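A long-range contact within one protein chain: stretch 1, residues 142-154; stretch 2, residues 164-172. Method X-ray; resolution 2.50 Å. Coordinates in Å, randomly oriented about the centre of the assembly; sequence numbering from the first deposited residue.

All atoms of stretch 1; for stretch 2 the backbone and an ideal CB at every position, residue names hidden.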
ATOM      1  N   MET A 142      25.535  -7.484  -6.672  1.00  2.00           N
ATOM      2  CA  MET A 142      25.498  -7.089  -5.291  1.00  2.00           C
ATOM      3  C   MET A 142      26.011  -5.678  -5.144  1.00  2.00           C
ATOM      4  O   MET A 142      26.941  -5.254  -5.822  1.00  2.00           O
ATOM      5  CB  MET A 142      26.336  -8.057  -4.463  1.00  2.44           C
ATOM      6  CG  MET A 142      25.731  -9.444  -4.359  1.00  2.53           C
ATOM      7  SD  MET A 142      26.652 -10.656  -3.392  1.00  2.00           S
ATOM      8  CE  MET A 142      25.445 -11.918  -3.542  1.00  2.00           C
ATOM      9  N   VAL A 143      25.352  -4.942  -4.244  1.00  4.77           N
ATOM     10  CA  VAL A 143      25.684  -3.553  -3.915  1.00  5.96           C
ATOM     11  C   VAL A 143      25.805  -3.476  -2.418  1.00  6.11           C
ATOM     12  O   VAL A 143      25.052  -4.088  -1.665  1.00  7.45           O
ATOM     13  CB  VAL A 143      24.617  -2.497  -4.253  1.00  5.26           C
ATOM     14  CG1 VAL A 143      25.350  -1.268  -4.746  1.00  4.34           C
ATOM     15  CG2 VAL A 143      23.608  -2.990  -5.281  1.00 12.85           C
ATOM     16  N   THR A 144      26.735  -2.655  -1.979  1.00  7.41           N
ATOM     17  CA  THR A 144      27.031  -2.552  -0.572  1.00  7.79           C
ATOM     18  C   THR A 144      26.936  -1.129  -0.085  1.00  5.72           C
ATOM     19  O   THR A 144      27.107  -0.180  -0.849  1.00  8.64           O
ATOM     20  CB  THR A 144      28.414  -3.232  -0.482  1.00 10.64           C
ATOM     21  OG1 THR A 144      28.018  -4.502   0.010  1.00 13.28           O
ATOM     22  CG2 THR A 144      29.506  -2.629   0.372  1.00  9.05           C
ATOM     23  N   GLN A 145      26.573  -0.994   1.189  1.00  4.89           N
ATOM     24  CA  GLN A 145      26.521   0.286   1.884  1.00  2.91           C
ATOM     25  C   GLN A 145      26.874   0.165   3.363  1.00  4.10           C
ATOM     26  O   GLN A 145      26.404  -0.744   4.051  1.00  3.92           O
ATOM     27  CB  GLN A 145      25.149   0.898   1.858  1.00  4.26           C
ATOM     28  CG  GLN A 145      24.576   1.428   0.579  1.00  6.15           C
ATOM     29  CD  GLN A 145      25.086   2.795   0.206  1.00  7.04           C
ATOM     30  OE1 GLN A 145      26.193   2.930  -0.294  1.00  9.61           O
ATOM     31  NE2 GLN A 145      24.282   3.829   0.422  1.00  9.60           N
ATOM     32  N   GLN A 146      27.677   1.087   3.898  1.00  2.00           N
ATOM     33  CA  GLN A 146      27.933   1.163   5.333  1.00  6.34           C
ATOM     34  C   GLN A 146      26.633   1.378   6.133  1.00  3.65           C
ATOM     35  O   GLN A 146      25.707   1.994   5.593  1.00  3.09           O
ATOM     36  CB  GLN A 146      28.888   2.306   5.587  1.00  6.57           C
ATOM     37  CG  GLN A 146      30.294   2.050   5.083  1.00 10.33           C
ATOM     38  CD  GLN A 146      31.104   3.332   4.974  1.00 15.20           C
ATOM     39  OE1 GLN A 146      32.194   3.488   5.529  1.00 14.72           O
ATOM     40  NE2 GLN A 146      30.564   4.284   4.208  1.00 22.94           N
ATOM     41  N   LEU A 147      26.525   0.912   7.400  1.00  6.11           N
ATOM     42  CA  LEU A 147      25.274   0.977   8.156  1.00  4.66           C
ATOM     43  C   LEU A 147      24.610   2.342   8.181  1.00  9.03           C
ATOM     44  O   LEU A 147      23.435   2.520   7.840  1.00  9.63           O
ATOM     45  CB  LEU A 147      25.464   0.575   9.607  1.00  2.00           C
ATOM     46  CG  LEU A 147      24.156   0.499  10.404  1.00  2.00           C
ATOM     47  CD1 LEU A 147      23.432  -0.772  10.047  1.00  2.00           C
ATOM     48  CD2 LEU A 147      24.419   0.514  11.882  1.00  2.83           C
ATOM     49  N   GLU A 148      25.449   3.307   8.549  1.00 10.10           N
ATOM     50  CA  GLU A 148      25.030   4.678   8.657  1.00  9.48           C
ATOM     51  C   GLU A 148      24.552   5.263   7.362  1.00  6.28           C
ATOM     52  O   GLU A 148      23.689   6.117   7.463  1.00 11.50           O
ATOM     53  CB  GLU A 148      26.160   5.542   9.215  1.00 14.40           C
ATOM     54  CG  GLU A 148      27.585   5.375   8.683  1.00 24.72           C
ATOM     55  CD  GLU A 148      28.443   4.239   9.273  1.00 34.66           C
ATOM     56  OE1 GLU A 148      29.568   4.053   8.784  1.00 37.03           O
ATOM     57  OE2 GLU A 148      28.019   3.549  10.216  1.00 40.87           O
ATOM     58  N   GLN A 149      24.997   4.855   6.167  1.00  5.39           N
ATOM     59  CA  GLN A 149      24.454   5.410   4.931  1.00  5.13           C
ATOM     60  C   GLN A 149      23.023   4.986   4.647  1.00  3.17           C
ATOM     61  O   GLN A 149      22.371   5.657   3.847  1.00  7.25           O
ATOM     62  CB  GLN A 149      25.252   5.006   3.711  1.00  8.29           C
ATOM     63  CG  GLN A 149      26.663   5.538   3.643  1.00 12.16           C
ATOM     64  CD  GLN A 149      27.467   4.959   2.477  1.00 13.12           C
ATOM     65  OE1 GLN A 149      27.992   3.841   2.505  1.00  7.50           O
ATOM     66  NE2 GLN A 149      27.586   5.762   1.420  1.00 16.49           N
ATOM     67  N   VAL A 150      22.488   3.901   5.239  1.00  5.14           N
ATOM     68  CA  VAL A 150      21.097   3.501   4.984  1.00  2.78           C
ATOM     69  C   VAL A 150      20.203   3.663   6.188  1.00  3.73           C
ATOM     70  O   VAL A 150      18.988   3.535   6.046  1.00  4.04           O
ATOM     71  CB  VAL A 150      20.951   2.029   4.541  1.00  2.00           C
ATOM     72  CG1 VAL A 150      21.844   1.852   3.358  1.00  2.00           C
ATOM     73  CG2 VAL A 150      21.363   1.026   5.590  1.00  2.00           C
ATOM     74  N   THR A 151      20.779   3.914   7.372  1.00  2.49           N
ATOM     75  CA  THR A 151      20.010   4.079   8.590  1.00  2.00           C
ATOM     76  C   THR A 151      20.755   4.832   9.686  1.00  4.90           C
ATOM     77  O   THR A 151      21.987   4.774   9.755  1.00  2.00           O
ATOM     78  CB  THR A 151      19.588   2.671   9.046  1.00  2.00           C
ATOM     79  OG1 THR A 151      18.775   2.834  10.191  1.00  2.00           O
ATOM     80  CG2 THR A 151      20.763   1.770   9.336  1.00  3.45           C
ATOM     81  N   ASP A 152      19.969   5.563  10.518  1.00  8.22           N
ATOM     82  CA  ASP A 152      20.452   6.327  11.694  1.00  9.30           C
ATOM     83  C   ASP A 152      20.539   5.653  13.071  1.00 10.94           C
ATOM     84  O   ASP A 152      20.928   6.284  14.067  1.00 10.39           O
ATOM     85  CB  ASP A 152      19.616   7.586  11.895  1.00  9.38           C
ATOM     86  CG  ASP A 152      19.996   8.714  10.954  1.00 14.34           C
ATOM     87  OD1 ASP A 152      19.171   9.615  10.787  1.00 14.87           O
ATOM     88  OD2 ASP A 152      21.105   8.702  10.401  1.00 16.53           O
ATOM     89  N   ILE A 153      20.154   4.358  13.110  1.00  9.16           N
ATOM     90  CA  ILE A 153      20.209   3.484  14.274  1.00  5.25           C
ATOM     91  C   ILE A 153      21.661   3.074  14.422  1.00  3.89           C
ATOM     92  O   ILE A 153      22.334   2.669  13.464  1.00  2.00           O
ATOM     93  CB  ILE A 153      19.274   2.261  14.034  1.00  3.78           C
ATOM     94  CG1 ILE A 153      17.844   2.790  14.144  1.00  2.00           C
ATOM     95  CG2 ILE A 153      19.603   1.092  14.957  1.00  2.00           C
ATOM     96  CD1 ILE A 153      16.795   1.840  14.718  1.00  2.00           C
ATOM     97  N   PRO A 154      22.201   3.228  15.633  1.00  6.21           N
ATOM     98  CA  PRO A 154      23.583   2.875  15.922  1.00  6.24           C
ATOM     99  C   PRO A 154      23.753   1.374  15.766  1.00  5.96           C
ATOM    100  O   PRO A 154      22.837   0.594  16.058  1.00  8.02           O
ATOM    101  CB  PRO A 154      23.796   3.373  17.336  1.00  6.57           C
ATOM    102  CG  PRO A 154      22.745   4.439  17.519  1.00  2.82           C
ATOM    103  CD  PRO A 154      21.557   3.821  16.803  1.00  5.77           C
ATOM    104  N   UNK A 164      13.685  -7.112  11.880  1.00  8.08           N
ATOM    105  CA  UNK A 164      13.823  -6.008  10.956  1.00  8.62           C
ATOM    106  C   UNK A 164      14.231  -4.732  11.654  1.00  9.67           C
ATOM    107  O   UNK A 164      13.703  -4.387  12.712  1.00 13.80           O
ATOM    108  CB  UNK A 164      12.513  -5.790  10.195  1.00  8.62           C
ATOM    109  N   UNK A 165      15.226  -4.061  11.086  1.00  6.90           N
ATOM    110  CA  UNK A 165      15.662  -2.779  11.592  1.00  4.88           C
ATOM    111  C   UNK A 165      15.074  -1.652  10.738  1.00  2.00           C
ATOM    112  O   UNK A 165      15.029  -1.726   9.513  1.00  3.38           O
ATOM    113  CB  UNK A 165      17.190  -2.704  11.615  1.00  4.88           C
ATOM    114  N   UNK A 166      14.556  -0.589  11.347  1.00  2.00           N
ATOM    115  CA  UNK A 166      14.138   0.628  10.666  1.00  2.00           C
ATOM    116  C   UNK A 166      15.179   1.198   9.740  1.00  2.00           C
ATOM    117  O   UNK A 166      16.288   1.392  10.204  1.00  2.00           O
ATOM    118  CB  UNK A 166      13.753   1.691  11.697  1.00  2.00           C
ATOM    119  N   UNK A 167      14.925   1.424   8.447  1.00  2.00           N
ATOM    120  CA  UNK A 167      15.919   2.029   7.543  1.00  2.98           C
ATOM    121  C   UNK A 167      15.438   3.324   6.891  1.00  2.00           C
ATOM    122  O   UNK A 167      14.220   3.582   6.866  1.00  5.15           O
ATOM    123  CB  UNK A 167      16.296   1.029   6.448  1.00  2.98           C
ATOM    124  N   UNK A 168      16.354   4.162   6.369  1.00  2.00           N
ATOM    125  CA  UNK A 168      15.922   5.377   5.673  1.00  2.18           C
ATOM    126  C   UNK A 168      16.074   5.413   4.163  1.00  3.54           C
ATOM    127  O   UNK A 168      15.435   6.215   3.484  1.00  6.83           O
ATOM    128  CB  UNK A 168      16.698   6.564   6.247  1.00  2.18           C
ATOM    129  N   UNK A 169      16.959   4.558   3.663  1.00  5.66           N
ATOM    130  CA  UNK A 169      17.304   4.397   2.273  1.00  2.00           C
ATOM    131  C   UNK A 169      17.449   2.914   2.090  1.00  3.61           C
ATOM    132  O   UNK A 169      17.774   2.179   3.018  1.00  5.02           O
ATOM    133  CB  UNK A 169      18.567   5.165   1.879  1.00  2.00           C
ATOM    134  N   UNK A 170      17.142   2.475   0.878  1.00  4.57           N
ATOM    135  CA  UNK A 170      17.314   1.105   0.465  1.00  2.00           C
ATOM    136  C   UNK A 170      17.818   1.074  -0.952  1.00  2.02           C
ATOM    137  O   UNK A 170      17.569   1.965  -1.756  1.00  3.43           O
ATOM    138  CB  UNK A 170      16.008   0.319   0.598  1.00  2.00           C
ATOM    139  N   UNK A 171      18.595   0.056  -1.264  1.00  2.00           N
ATOM    140  CA  UNK A 171      19.085  -0.149  -2.606  1.00  2.00           C
ATOM    141  C   UNK A 171      18.439  -1.404  -3.193  1.00  2.00           C
ATOM    142  O   UNK A 171      18.700  -2.518  -2.760  1.00  4.96           O
ATOM    143  CB  UNK A 171      20.611  -0.259  -2.615  1.00  2.00           C
ATOM    144  N   UNK A 172      17.517  -1.261  -4.140  1.00  2.00           N
ATOM    145  CA  UNK A 172      16.829  -2.370  -4.813  1.00  5.32           C
ATOM    146  C   UNK A 172      16.657  -2.082  -6.294  1.00  5.99           C
ATOM    147  O   UNK A 172      17.385  -1.242  -6.819  1.00  5.83           O
ATOM    148  CB  UNK A 172      15.465  -2.629  -4.170  1.00  5.32           C
TER

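Position 164 has nothing of stretch 1 within 5.5 Å of its ideal CB, so the contact hardly restricts it; the residue is N164, which takes no part.

At 165 the CA-to-CB bond points toward stretch 1, yet the ideal CB touches nothing there. The methyls of I153 lie beyond, so a branched aliphatic side chain would suit, as would a longer one. V165 fills the place, its CG2 coming 4.3 Å from I153 CG2.

Position 166 points sideways, with its ideal CB 4.3 Å from I153 CD1, and its phi of -51° is compatible with proline. Apolar residues of several kinds would serve. The residue is P166, whose CD lies 4.2 Å from I153 CD1. T151 OG1 donates a hydrogen bond to P166 O at 2.9 Å.

At 167 the ideal CB sits 3.7 Å from V150 O and 4.5 Å from T151 CB. The extended backbone, phi -121° and psi 161°, is congenial to beta-branched residues, and a modest aliphatic group could pack beside the threonine. V167 does so, with CG1 4.2 Å from T151 CB.

Position 168 is where the chain turns a corner, with phi/psi of -108/-21°. Its amide N donates a hydrogen bond to V150 O at 2.7 Å, which rules out proline but otherwise leaves the side chain free. CB points sideways, but the carboxylate of D152 lies within reach of a long side chain, which favours lysine or arginine. K168, with chi2 to chi4 all t, extends along stretch 1, its CE passing 3.9 Å from T151 N and 4.0 Å from E148 O. NZ then forms a salt bridge with D152 OD2 at 3.3 Å, its hydrogen bond weak.

At 169 the backbone N also donates to V150 O, at 3.3 Å, again excluding proline, so one carbonyl accepts two successive amides at the corner. CB points toward stretch 1, 4.3 Å from both Q149 O and V150 CA; a broad side chain could cover this backbone, though smaller ones would fit. Y169 places CD1 3.9 Å from Q149 O.

Position 170 points away, leaving its choice to other surroundings; R170 makes hydrogen bonds elsewhere in the structure.

At 171 CB again points toward stretch 1, 4.9 Å from V143 CG2 and 5.4 Å from Q145 CG. That gap invites a medium or large aliphatic residue. L171 fills it: CD2 approaches Q145 CG at 3.5 Å and V143 CG1 at 4.0 Å.

Position 172 points away and meets nothing here; it is T172.

Stretch 2 (164-172) NVPVKYRLT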
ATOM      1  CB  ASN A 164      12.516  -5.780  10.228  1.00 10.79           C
ATOM      2  CG  ASN A 164      12.052  -6.925   9.328  1.00 14.37           C
ATOM      3  OD1 ASN A 164      10.864  -7.038   9.037  1.00 18.25           O
ATOM      4  ND2 ASN A 164      12.888  -7.829   8.834  1.00 12.02           N
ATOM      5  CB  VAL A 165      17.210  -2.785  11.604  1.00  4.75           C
ATOM      6  CG1 VAL A 165      17.809  -2.996  10.233  1.00  2.00           C
ATOM      7  CG2 VAL A 165      17.685  -1.446  12.131  1.00  7.63           C
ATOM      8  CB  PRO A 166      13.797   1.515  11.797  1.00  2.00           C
ATOM      9  CG  PRO A 166      13.153   0.562  12.758  1.00  2.00           C
ATOM     10  CD  PRO A 166      14.091  -0.605  12.728  1.00  2.93           C
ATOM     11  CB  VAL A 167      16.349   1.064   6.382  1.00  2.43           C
ATOM     12  CG1 VAL A 167      17.174  -0.077   6.923  1.00  2.00           C
ATOM     13  CG2 VAL A 167      15.138   0.487   5.691  1.00  2.00           C
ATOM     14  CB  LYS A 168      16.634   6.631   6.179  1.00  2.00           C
ATOM     15  CG  LYS A 168      18.123   6.608   6.247  1.00  2.65           C
ATOM     16  CD  LYS A 168      18.639   7.959   6.666  1.00  2.75           C
ATOM     17  CE  LYS A 168      20.107   7.726   6.976  1.00  5.63           C
ATOM     18  NZ  LYS A 168      20.788   8.990   7.113  1.00  8.19           N
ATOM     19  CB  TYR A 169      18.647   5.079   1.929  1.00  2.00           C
ATOM     20  CG  TYR A 169      18.473   6.589   1.870  1.00  2.66           C
ATOM     21  CD1 TYR A 169      19.071   7.414   2.810  1.00  5.85           C
ATOM     22  CD2 TYR A 169      17.622   7.154   0.915  1.00  7.21           C
ATOM     23  CE1 TYR A 169      18.804   8.794   2.799  1.00  8.54           C
ATOM     24  CE2 TYR A 169      17.348   8.525   0.896  1.00  4.31           C
ATOM     25  CZ  TYR A 169      17.938   9.349   1.846  1.00  7.97           C
ATOM     26  OH  TYR A 169      17.629  10.703   1.862  1.00  6.07           O
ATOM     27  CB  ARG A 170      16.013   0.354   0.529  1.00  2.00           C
ATOM     28  CG  ARG A 170      15.687  -0.088   1.945  1.00  5.90           C
ATOM     29  CD  ARG A 170      14.429  -0.946   2.030  1.00 10.95           C
ATOM     30  NE  ARG A 170      14.604  -2.214   1.350  1.00 11.08           N
ATOM     31  CZ  ARG A 170      13.703  -2.749   0.523  1.00 14.53           C
ATOM     32  NH1 ARG A 170      13.990  -3.904  -0.034  1.00 18.66           N
ATOM     33  NH2 ARG A 170      12.531  -2.189   0.223  1.00 20.56           N
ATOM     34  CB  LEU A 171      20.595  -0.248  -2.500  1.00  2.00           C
ATOM     35  CG  LEU A 171      21.439   0.972  -2.749  1.00  2.00           C
ATOM     36  CD1 LEU A 171      20.966   2.166  -1.984  1.00  2.00           C
ATOM     37  CD2 LEU A 171      22.825   0.619  -2.360  1.00  2.00           C
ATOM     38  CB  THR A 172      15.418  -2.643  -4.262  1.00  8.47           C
ATOM     39  OG1 THR A 172      14.711  -1.411  -4.234  1.00 11.99           O
ATOM     40  CG2 THR A 172      15.464  -3.281  -2.900  1.00 17.89           C
TER
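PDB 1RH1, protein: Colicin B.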